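PDB 2H1T: hypothetical protein from Pseudomonas aeruginosa, which is of unknown function but probably binds glycolipids and may take part in glycolipid metabolism. Local coordinates for residues Ser143-Ala147 and Tyr158-Glu162. Numbering follows the deposited sequence. Where two conformers were deposited one is given.
Sequences SMRQA and YENLE
How a side chain can carry on strand pairing once a backbone turns away is illustrated by the hairpin of strands 142-152 and 155-160. Segments 143-147 and 158-162 run antiparallel, their strand axes 4.8 Å apart at 148°, with extended backbones until Leu-161 and Glu-162 (psi 6° and -7°) leave the strand. Ala-147 and Glu-159 form a hydrogen-bonded pair, N to O 2.9 Å in both directions; Gln-146 faces Asn-160 as a non-hydrogen-bonded pair, CA to CA 4.8 Å. Leu-161 N still donates to Arg-145 O (3.0 Å), but the return bond goes from Arg-145 N to the carboxylate OE2 of Glu-162 (2.7 Å), whose m, m rotamer folds it back. An Asx turn shapes this exit, Asn-160 OD1 accepting from Glu-162 N at 2.6 Å. Leu-161 lays CB over the Arg-145 guanidinium and sets CD2 4.1 Å from Ala-147 CB, while selenomethionine Met-144 brings SE to 3.8 Å from Asn-160 ND2. On the Gln-146 and Asn-160 face, Tyr-158 OH hydrogen-bonds (4S)-2-methyl-2,4-pentanediol, probably from crystallisation, and Gln-146 NE2 hydrogen-bonds Asp-104; on the Ala-147 face, Glu-159 forms salt bridges with Lys-167 and Arg-126. Chemically, a carboxylate thus replaces a peptide carbonyl as acceptor for a strand amide.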
loop_
_atom_site.group_PDB
_atom_site.type_symbol
_atom_site.label_atom_id
_atom_site.label_comp_id
_atom_site.label_asym_id
_atom_site.label_seq_id
_atom_site.Cartn_x
_atom_site.Cartn_y
_atom_site.Cartn_z
ATOM N N SER A 143 -5.955 10.089 -24.342
ATOM C CA SER A 143 -5.385 9.443 -25.514
ATOM C C SER A 143 -3.874 9.696 -25.634
ATOM O O SER A 143 -3.386 10.798 -25.375
ATOM C CB SER A 143 -6.103 9.914 -26.773
ATOM O OG SER A 143 -5.615 9.196 -27.875
HETATM N N MSE A 144 -3.133 8.660 -26.031
HETATM C CA MSE A 144 -1.678 8.764 -26.194
HETATM C C MSE A 144 -1.178 7.899 -27.356
HETATM O O MSE A 144 -1.471 6.698 -27.417
HETATM C CB MSE A 144 -0.944 8.354 -24.919
HETATM C CG MSE A 144 0.524 8.510 -25.022
HETATM SE SE MSE A 144 1.374 7.754 -23.511
HETATM C CE MSE A 144 0.930 9.163 -22.280
ATOM N N ARG A 145 -0.456 8.534 -28.268
ATOM C CA ARG A 145 0.121 7.873 -29.424
ATOM C C ARG A 145 1.369 7.087 -29.006
ATOM O O ARG A 145 2.235 7.609 -28.315
ATOM C CB ARG A 145 0.445 8.892 -30.523
ATOM C CG ARG A 145 -0.807 9.489 -31.191
ATOM C CD ARG A 145 -0.505 10.663 -32.105
ATOM N NE ARG A 145 0.482 10.284 -33.111
ATOM C CZ ARG A 145 1.701 10.798 -33.234
ATOM N NH1 ARG A 145 2.122 11.804 -32.468
ATOM N NH2 ARG A 145 2.495 10.328 -34.184
ATOM N N GLN A 146 1.412 5.822 -29.415
ATOM C CA GLN A 146 2.481 4.906 -29.038
ATOM C C GLN A 146 2.879 4.119 -30.268
ATOM O O GLN A 146 2.096 3.987 -31.187
ATOM C CB GLN A 146 2.012 3.953 -27.959
ATOM C CG GLN A 146 1.534 4.635 -26.695
ATOM C CD GLN A 146 1.110 3.680 -25.628
ATOM O OE1 GLN A 146 0.955 2.466 -25.864
ATOM N NE2 GLN A 146 0.975 4.201 -24.409
ATOM N N ALA A 147 4.087 3.563 -30.271
ATOM C CA ALA A 147 4.443 2.586 -31.306
ATOM C C ALA A 147 5.017 1.311 -30.707
ATOM O O ALA A 147 5.726 1.338 -29.670
ATOM C CB ALA A 147 5.426 3.174 -32.310
ATOM N N TYR A 158 9.105 -0.626 -27.657
ATOM C CA TYR A 158 8.013 0.267 -27.291
ATOM C C TYR A 158 8.545 1.710 -27.465
ATOM O O TYR A 158 9.671 1.994 -27.096
ATOM C CB TYR A 158 7.538 0.041 -25.822
ATOM C CG TYR A 158 6.654 1.190 -25.414
ATOM C CD1 TYR A 158 5.300 1.199 -25.753
ATOM C CD2 TYR A 158 7.202 2.344 -24.814
ATOM C CE1 TYR A 158 4.506 2.339 -25.435
ATOM C CE2 TYR A 158 6.445 3.460 -24.553
ATOM C CZ TYR A 158 5.094 3.451 -24.874
ATOM O OH TYR A 158 4.338 4.581 -24.555
ATOM N N GLU A 159 7.753 2.613 -28.019
ATOM C CA GLU A 159 8.095 4.039 -28.092
ATOM C C GLU A 159 6.894 4.951 -27.766
ATOM O O GLU A 159 5.791 4.748 -28.276
ATOM C CB GLU A 159 8.586 4.410 -29.489
ATOM C CG GLU A 159 9.696 3.522 -30.040
ATOM C CD GLU A 159 10.067 3.836 -31.465
ATOM O OE1 GLU A 159 10.876 4.776 -31.687
ATOM O OE2 GLU A 159 9.569 3.124 -32.365
ATOM N N ASN A 160 7.134 5.983 -26.972
ATOM C CA ASN A 160 6.209 7.113 -26.882
ATOM C C ASN A 160 6.254 7.945 -28.156
ATOM O O ASN A 160 7.351 8.300 -28.644
ATOM C CB ASN A 160 6.600 8.021 -25.716
ATOM C CG ASN A 160 5.719 9.272 -25.615
ATOM O OD1 ASN A 160 6.020 10.326 -26.220
ATOM N ND2 ASN A 160 4.645 9.175 -24.831
ATOM N N LEU A 161 5.085 8.319 -28.651
ATOM C CA LEU A 161 5.027 9.194 -29.811
ATOM C C LEU A 161 4.603 10.610 -29.477
ATOM O O LEU A 161 4.450 11.421 -30.387
ATOM C CB LEU A 161 4.153 8.588 -30.919
ATOM C CG LEU A 161 4.552 7.233 -31.491
ATOM C CD1 LEU A 161 3.701 6.886 -32.715
ATOM C CD2 LEU A 161 5.980 7.193 -31.880
ATOM N N GLU A 162 4.447 10.976 -28.208
ATOM C CA GLU A 162 3.904 12.323 -27.941
ATOM C C GLU A 162 4.930 13.419 -27.669
ATOM O O GLU A 162 4.565 14.604 -27.613
ATOM C CB GLU A 162 2.859 12.311 -26.820
ATOM C CG GLU A 162 1.691 11.401 -27.055
ATOM C CD GLU A 162 0.604 11.971 -27.944
ATOM O OE1 GLU A 162 0.532 13.199 -28.134
ATOM O OE2 GLU A 162 -0.215 11.183 -28.448
HETATM O O HOH W 1 0.109 13.694 -30.604
#